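Local structure of AgaA (Rhizobium radiobacter, 6HLX) at residues A158-F163 and D178-K183; L66-F71 and D112-K117. The protein binds the opine agropinic acid as a periplasmic binding protein and probably delivers it to an ABC transporter for import. All coordinates share one frame; numbering follows the deposited sequence.

Both contacts sit near the ends of antiparallel strand pairs, but in different sheets. Interaction 1 joins the entrance to strand 161-167 with the loop after strand 171-176, in the seven-stranded mixed sheet; interaction 2 joins the end of strand 61-66 with the turn before strand 115-120, in the five-stranded antiparallel sheet. The first is largely buried and rests on a proline-tyrosine CH-pi contact with no direct hydrogen bond. The second is only partly buried, and combines a backbone hydrogen bond and a leucine with a lysine bound to water. They meet where the Y181 ring packs on R67 and A69, its CD1 3.4 Å from R67 CD, and where A158 rests on K70 and F71.

Interaction 1 (A158-F163 and D178-K183); sequences AGPFKF and DDYYKK. With SO4 (sulfate ion), chain V; ACT (acetate ion), chain K.
A proline-on-tyrosine CH-pi contact closes the open end of the hairpin formed by strands 161-167 and 171-176, between the approach to the first strand and the loop leaving the second. Y180 has CG anti to the backbone N (chi1 -177°), which lays its ring alongside P160. The proline CB stands 3.7 Å from the Y180 ring centroid, 14° off the ring normal, and P160 CD lies 3.7 Å from Y180 CE1. Proline suits this place: its compact, rigid ring presents CB and CD to an aromatic face, and its backbone N carries no N-H to bury. In the plane of the same ring, at its edge, A158 O approaches Y180 CD1 at 3.6 Å. Tyrosine keeps its polar tip satisfied, Y180 OH bonding to E481 and Y181 OH to E48. The Y181 ring has Y180 CE1 over one face, near the rim. On another side a sulfate, probably from the crystallisation liquor, bridges the segments: K162 NZ donates to its O4 at 2.9 Å, and D178 N to its O1 at 2.8 Å, nearly straight (163°). Backbone bonds of P160 with F177 and K162 with K175 continue the pairing, so this is a beta hairpin at the edge of the seven-stranded mixed sheet.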
loop_
_atom_site.group_PDB
_atom_site.type_symbol
_atom_site.label_atom_id
_atom_site.label_comp_id
_atom_site.label_asym_id
_atom_site.label_seq_id
_atom_site.Cartn_x
_atom_site.Cartn_y
_atom_site.Cartn_z
ATOM N N ALA A 158 -17.404 8.280 7.526
ATOM C CA ALA A 158 -18.671 7.893 6.909
ATOM C C ALA A 158 -18.739 6.377 6.659
ATOM O O ALA A 158 -19.651 5.901 5.990
ATOM C CB ALA A 158 -18.883 8.681 5.609
ATOM N N GLY A 159 -17.806 5.635 7.242
ATOM C CA GLY A 159 -17.732 4.188 7.039
ATOM C C GLY A 159 -18.712 3.371 7.872
ATOM O O GLY A 159 -19.454 3.927 8.674
ATOM N N PRO A 160 -18.706 2.024 7.686
ATOM C CA PRO A 160 -19.711 1.163 8.355
ATOM C C PRO A 160 -19.556 1.060 9.871
ATOM O O PRO A 160 -20.502 0.648 10.538
ATOM C CB PRO A 160 -19.513 -0.213 7.680
ATOM C CG PRO A 160 -18.101 -0.173 7.158
ATOM C CD PRO A 160 -17.886 1.252 6.726
ATOM N N PHE A 161 -18.355 1.393 10.395
ATOM C CA PHE A 161 -18.102 1.371 11.843
ATOM C C PHE A 161 -17.643 2.738 12.330
ATOM O O PHE A 161 -16.957 3.460 11.594
ATOM C CB PHE A 161 -17.058 0.309 12.213
ATOM C CG PHE A 161 -17.456 -1.126 11.924
ATOM C CD1 PHE A 161 -18.146 -1.879 12.877
ATOM C CD2 PHE A 161 -17.100 -1.734 10.721
ATOM C CE1 PHE A 161 -18.506 -3.209 12.616
ATOM C CE2 PHE A 161 -17.474 -3.061 10.453
ATOM C CZ PHE A 161 -18.175 -3.786 11.405
ATOM N N LYS A 162 -18.012 3.079 13.575
ATOM C CA LYS A 162 -17.661 4.343 14.231
ATOM C C LYS A 162 -16.510 4.059 15.165
ATOM O O LYS A 162 -16.486 3.007 15.808
ATOM C CB LYS A 162 -18.826 4.856 15.110
ATOM C CG LYS A 162 -20.175 5.012 14.429
ATOM C CD LYS A 162 -21.197 5.653 15.374
ATOM C CE LYS A 162 -21.776 4.700 16.400
ATOM N NZ LYS A 162 -22.886 5.347 17.150
ATOM N N PHE A 163 -15.588 5.013 15.306
ATOM C CA PHE A 163 -14.489 4.870 16.254
ATOM C C PHE A 163 -15.074 4.869 17.675
ATOM O O PHE A 163 -15.907 5.728 18.011
ATOM C CB PHE A 163 -13.523 6.047 16.093
ATOM C CG PHE A 163 -12.373 6.075 17.071
ATOM C CD1 PHE A 163 -11.196 5.379 16.804
ATOM C CD2 PHE A 163 -12.446 6.836 18.236
ATOM C CE1 PHE A 163 -10.097 5.456 17.690
ATOM C CE2 PHE A 163 -11.369 6.887 19.135
ATOM C CZ PHE A 163 -10.199 6.196 18.855
ATOM N N ASP A 178 -25.205 2.583 12.761
ATOM C CA ASP A 178 -26.558 2.237 12.314
ATOM C C ASP A 178 -27.047 3.024 11.104
ATOM O O ASP A 178 -27.844 2.498 10.330
ATOM C CB ASP A 178 -27.566 2.358 13.457
ATOM C CG ASP A 178 -27.416 1.306 14.534
ATOM O OD1 ASP A 178 -26.784 0.254 14.264
ATOM O OD2 ASP A 178 -27.938 1.524 15.642
ATOM N N ASP A 179 -26.584 4.270 10.953
ATOM C CA ASP A 179 -26.996 5.157 9.854
ATOM C C ASP A 179 -26.134 5.003 8.593
ATOM O O ASP A 179 -26.264 5.808 7.667
ATOM C CB ASP A 179 -27.059 6.621 10.323
ATOM C CG ASP A 179 -28.294 6.950 11.157
ATOM O OD1 ASP A 179 -29.227 6.108 11.209
ATOM O OD2 ASP A 179 -28.334 8.047 11.740
ATOM N N TYR A 180 -25.316 3.915 8.522
ATOM C CA TYR A 180 -24.508 3.617 7.317
ATOM C C TYR A 180 -25.461 3.391 6.127
ATOM O O TYR A 180 -26.582 2.895 6.300
ATOM C CB TYR A 180 -23.639 2.396 7.565
ATOM C CG TYR A 180 -22.708 2.043 6.424
ATOM C CD1 TYR A 180 -21.787 2.969 5.933
ATOM C CD2 TYR A 180 -22.698 0.762 5.881
ATOM C CE1 TYR A 180 -20.870 2.618 4.940
ATOM C CE2 TYR A 180 -21.780 0.399 4.898
ATOM C CZ TYR A 180 -20.899 1.342 4.397
ATOM O OH TYR A 180 -19.977 0.977 3.453
ATOM N N TYR A 181 -25.033 3.816 4.925
ATOM C CA TYR A 181 -25.921 3.820 3.747
ATOM C C TYR A 181 -26.170 2.477 3.058
ATOM O O TYR A 181 -27.021 2.432 2.156
ATOM C CB TYR A 181 -25.434 4.847 2.714
ATOM C CG TYR A 181 -23.976 4.703 2.341
ATOM C CD1 TYR A 181 -23.571 3.798 1.360
ATOM C CD2 TYR A 181 -23.000 5.484 2.957
ATOM C CE1 TYR A 181 -22.226 3.670 1.006
ATOM C CE2 TYR A 181 -21.651 5.360 2.616
ATOM C CZ TYR A 181 -21.269 4.446 1.651
ATOM O OH TYR A 181 -19.937 4.369 1.306
ATOM N N LYS A 182 -25.474 1.395 3.447
ATOM C CA LYS A 182 -25.717 0.090 2.818
ATOM C C LYS A 182 -26.641 -0.744 3.688
ATOM O O LYS A 182 -26.365 -0.937 4.877
ATOM C CB LYS A 182 -24.406 -0.663 2.570
ATOM C CG LYS A 182 -23.471 0.043 1.605
ATOM C CD LYS A 182 -22.244 -0.792 1.307
ATOM C CE LYS A 182 -21.257 -0.033 0.436
ATOM N NZ LYS A 182 -20.061 -0.866 0.083
ATOM N N LYS A 183 -27.761 -1.229 3.105
ATOM C CA LYS A 183 -28.744 -2.043 3.831
ATOM C C LYS A 183 -28.095 -3.340 4.354
ATOM O O LYS A 183 -27.357 -3.997 3.624
ATOM C CB LYS A 183 -29.927 -2.366 2.891
ATOM C CG LYS A 183 -31.139 -2.931 3.623
ATOM C CD LYS A 183 -32.185 -3.477 2.653
ATOM C CE LYS A 183 -33.558 -3.636 3.279
ATOM N NZ LYS A 183 -33.582 -4.638 4.381
HETATM S S SO4 V . -25.570 5.465 14.958
HETATM O O1 SO4 V . -24.926 4.129 15.131
HETATM O O2 SO4 V . -26.649 5.637 16.002
HETATM O O3 SO4 V . -26.222 5.587 13.637
HETATM O O4 SO4 V . -24.561 6.522 15.151
HETATM C C ACT K . -22.027 -3.636 -1.953
HETATM O O ACT K . -21.824 -4.866 -2.070
HETATM O OXT ACT K . -21.145 -2.786 -1.671
HETATM C CH3 ACT K . -23.473 -3.132 -2.167
#

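Interaction 2 (L66-F71 and D112-K117); sequences LRQAKF and DEKTVK
L66 N donates to K114 O at 2.8 Å with an almost straight N-H...O angle of 167°, although the donor sits above the carbonyl plane. The L66 side chain leans over the same carbonyl: CG is anti to its own carbonyl carbon, beside the backbone N, and lies 3.7 Å from K114 O. From there the branch CD1 reaches toward V116, 4.3 Å from its CG2, a loose apolar contact between two buried, branched side chains that suits the covered face of the sheet. The long, flexible K114 chain can span the gap to the loop after L66: it bends at chi2 (-48°) and again at chi4, bringing NZ to 3.0 Å from Q68 OE1. Q68 crosses the lysine obliquely, its own chain bent at chi2 so that the amide turns back toward it. The contact belongs to a five-stranded antiparallel sheet, in which 61-66 and 115-120 are neighbours, and the type I turn D112-T115 leads into the second strand. An Asx turn overlaps its start: aspartate's short carboxylate reaches the N-H two residues on, D112 OD1 accepting from K114 N at 2.9 Å by its anti lone pair. T115 OG1 donates to the same oxygen at 2.7 Å, from above the carboxylate plane, so two donors grip one atom and fix the rotation of D112. The side chain of T115, directed away from 66-71, packs on H65, which binds zinc with E54. A water accepts from K114 NZ at 3.0 Å and from A69 N, and lies 2.8 Å from R67 O, to which it can donate.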
loop_
_atom_site.group_PDB
_atom_site.type_symbol
_atom_site.label_atom_id
_atom_site.label_comp_id
_atom_site.label_asym_id
_atom_site.label_seq_id
_atom_site.Cartn_x
_atom_site.Cartn_y
_atom_site.Cartn_z
ATOM N N LEU A 66 -23.312 12.998 -5.188
ATOM C CA LEU A 66 -23.223 12.407 -3.858
ATOM C C LEU A 66 -24.472 11.669 -3.411
ATOM O O LEU A 66 -25.592 12.139 -3.597
ATOM C CB LEU A 66 -22.807 13.442 -2.789
ATOM C CG LEU A 66 -21.516 14.225 -3.036
ATOM C CD1 LEU A 66 -21.232 15.144 -1.856
ATOM C CD2 LEU A 66 -20.311 13.282 -3.315
ATOM N N ARG A 67 -24.243 10.513 -2.792
ATOM C CA ARG A 67 -25.265 9.661 -2.197
ATOM C C ARG A 67 -25.779 10.371 -0.937
ATOM O O ARG A 67 -25.048 11.170 -0.335
ATOM C CB ARG A 67 -24.560 8.343 -1.779
ATOM C CG ARG A 67 -25.475 7.216 -1.386
ATOM C CD ARG A 67 -24.665 5.988 -1.011
ATOM N NE ARG A 67 -23.956 5.375 -2.137
ATOM C CZ ARG A 67 -24.523 4.592 -3.052
ATOM N NH1 ARG A 67 -25.828 4.339 -3.006
ATOM N NH2 ARG A 67 -23.788 4.051 -4.019
ATOM N N GLN A 68 -27.012 10.077 -0.523
ATOM C CA GLN A 68 -27.514 10.584 0.754
ATOM C C GLN A 68 -26.773 9.764 1.829
ATOM O O GLN A 68 -26.887 8.540 1.867
ATOM C CB GLN A 68 -29.044 10.387 0.880
ATOM C CG GLN A 68 -29.581 10.702 2.277
ATOM C CD GLN A 68 -29.258 12.089 2.786
ATOM O OE1 GLN A 68 -29.405 13.095 2.074
ATOM N NE2 GLN A 68 -28.818 12.168 4.052
ATOM N N ALA A 69 -25.944 10.424 2.625
ATOM C CA ALA A 69 -25.112 9.726 3.604
ATOM C C ALA A 69 -24.802 10.636 4.774
ATOM O O ALA A 69 -24.822 11.859 4.632
ATOM C CB ALA A 69 -23.794 9.282 2.932
ATOM N N LYS A 70 -24.515 10.035 5.947
ATOM C CA LYS A 70 -24.162 10.802 7.129
ATOM C C LYS A 70 -22.794 10.417 7.675
ATOM O O LYS A 70 -22.341 9.278 7.506
ATOM C CB LYS A 70 -25.212 10.579 8.239
ATOM C CG LYS A 70 -26.527 11.317 7.960
ATOM C CD LYS A 70 -27.419 11.277 9.191
ATOM C CE LYS A 70 -28.612 12.199 9.075
ATOM N NZ LYS A 70 -29.648 11.647 8.169
ATOM N N PHE A 71 -22.157 11.366 8.365
ATOM C CA PHE A 71 -20.948 11.127 9.124
ATOM C C PHE A 71 -21.369 10.575 10.486
ATOM O O PHE A 71 -22.544 10.712 10.879
ATOM C CB PHE A 71 -20.148 12.412 9.313
ATOM C CG PHE A 71 -19.505 12.903 8.042
ATOM C CD1 PHE A 71 -18.455 12.195 7.453
ATOM C CD2 PHE A 71 -19.891 14.109 7.474
ATOM C CE1 PHE A 71 -17.823 12.673 6.292
ATOM C CE2 PHE A 71 -19.263 14.593 6.320
ATOM C CZ PHE A 71 -18.232 13.873 5.730
ATOM N N ASP A 112 -23.683 22.567 -5.921
ATOM C CA ASP A 112 -24.703 22.336 -4.904
ATOM C C ASP A 112 -24.156 21.411 -3.831
ATOM O O ASP A 112 -23.051 20.869 -3.983
ATOM C CB ASP A 112 -26.065 21.892 -5.489
ATOM C CG ASP A 112 -26.078 20.570 -6.212
ATOM O OD1 ASP A 112 -25.464 19.612 -5.706
ATOM O OD2 ASP A 112 -26.753 20.476 -7.259
ATOM N N GLU A 113 -24.909 21.232 -2.741
ATOM C CA GLU A 113 -24.462 20.398 -1.618
ATOM C C GLU A 113 -24.197 18.938 -1.993
ATOM O O GLU A 113 -23.470 18.251 -1.264
ATOM C CB GLU A 113 -25.488 20.451 -0.465
ATOM C CG GLU A 113 -25.412 21.726 0.354
ATOM C CD GLU A 113 -25.888 21.615 1.793
ATOM O OE1 GLU A 113 -26.699 20.708 2.098
ATOM O OE2 GLU A 113 -25.443 22.442 2.621
ATOM N N LYS A 114 -24.807 18.451 -3.103
ATOM C CA LYS A 114 -24.664 17.049 -3.497
ATOM C C LYS A 114 -23.882 16.829 -4.784
ATOM O O LYS A 114 -23.932 15.727 -5.342
ATOM C CB LYS A 114 -26.047 16.377 -3.585
ATOM C CG LYS A 114 -26.817 16.325 -2.245
ATOM C CD LYS A 114 -25.963 15.821 -1.073
ATOM C CE LYS A 114 -26.638 15.998 0.269
ATOM N NZ LYS A 114 -27.612 14.912 0.523
ATOM N N THR A 115 -23.105 17.824 -5.218
ATOM C CA THR A 115 -22.322 17.689 -6.445
ATOM C C THR A 115 -20.927 18.254 -6.271
ATOM O O THR A 115 -20.782 19.374 -5.790
ATOM C CB THR A 115 -23.027 18.410 -7.623
ATOM O OG1 THR A 115 -24.414 18.041 -7.675
ATOM C CG2 THR A 115 -22.347 18.160 -8.975
ATOM N N VAL A 116 -19.918 17.478 -6.682
ATOM C CA VAL A 116 -18.507 17.876 -6.688
ATOM C C VAL A 116 -18.016 17.717 -8.120
ATOM O O VAL A 116 -18.206 16.660 -8.714
ATOM C CB VAL A 116 -17.620 17.004 -5.763
ATOM C CG1 VAL A 116 -16.169 17.508 -5.750
ATOM C CG2 VAL A 116 -18.179 16.942 -4.368
ATOM N N LYS A 117 -17.330 18.730 -8.646
ATOM C CA LYS A 117 -16.760 18.634 -9.982
ATOM C C LYS A 117 -15.267 18.910 -9.899
ATOM O O LYS A 117 -14.875 19.944 -9.357
ATOM C CB LYS A 117 -17.401 19.666 -10.912
ATOM C CG LYS A 117 -18.898 19.500 -11.124
ATOM C CD LYS A 117 -19.369 20.354 -12.313
ATOM C CE LYS A 117 -19.647 21.804 -11.982
ATOM N NZ LYS A 117 -20.208 22.535 -13.149
HETATM O O HOH W 1 -25.337 13.208 1.504
#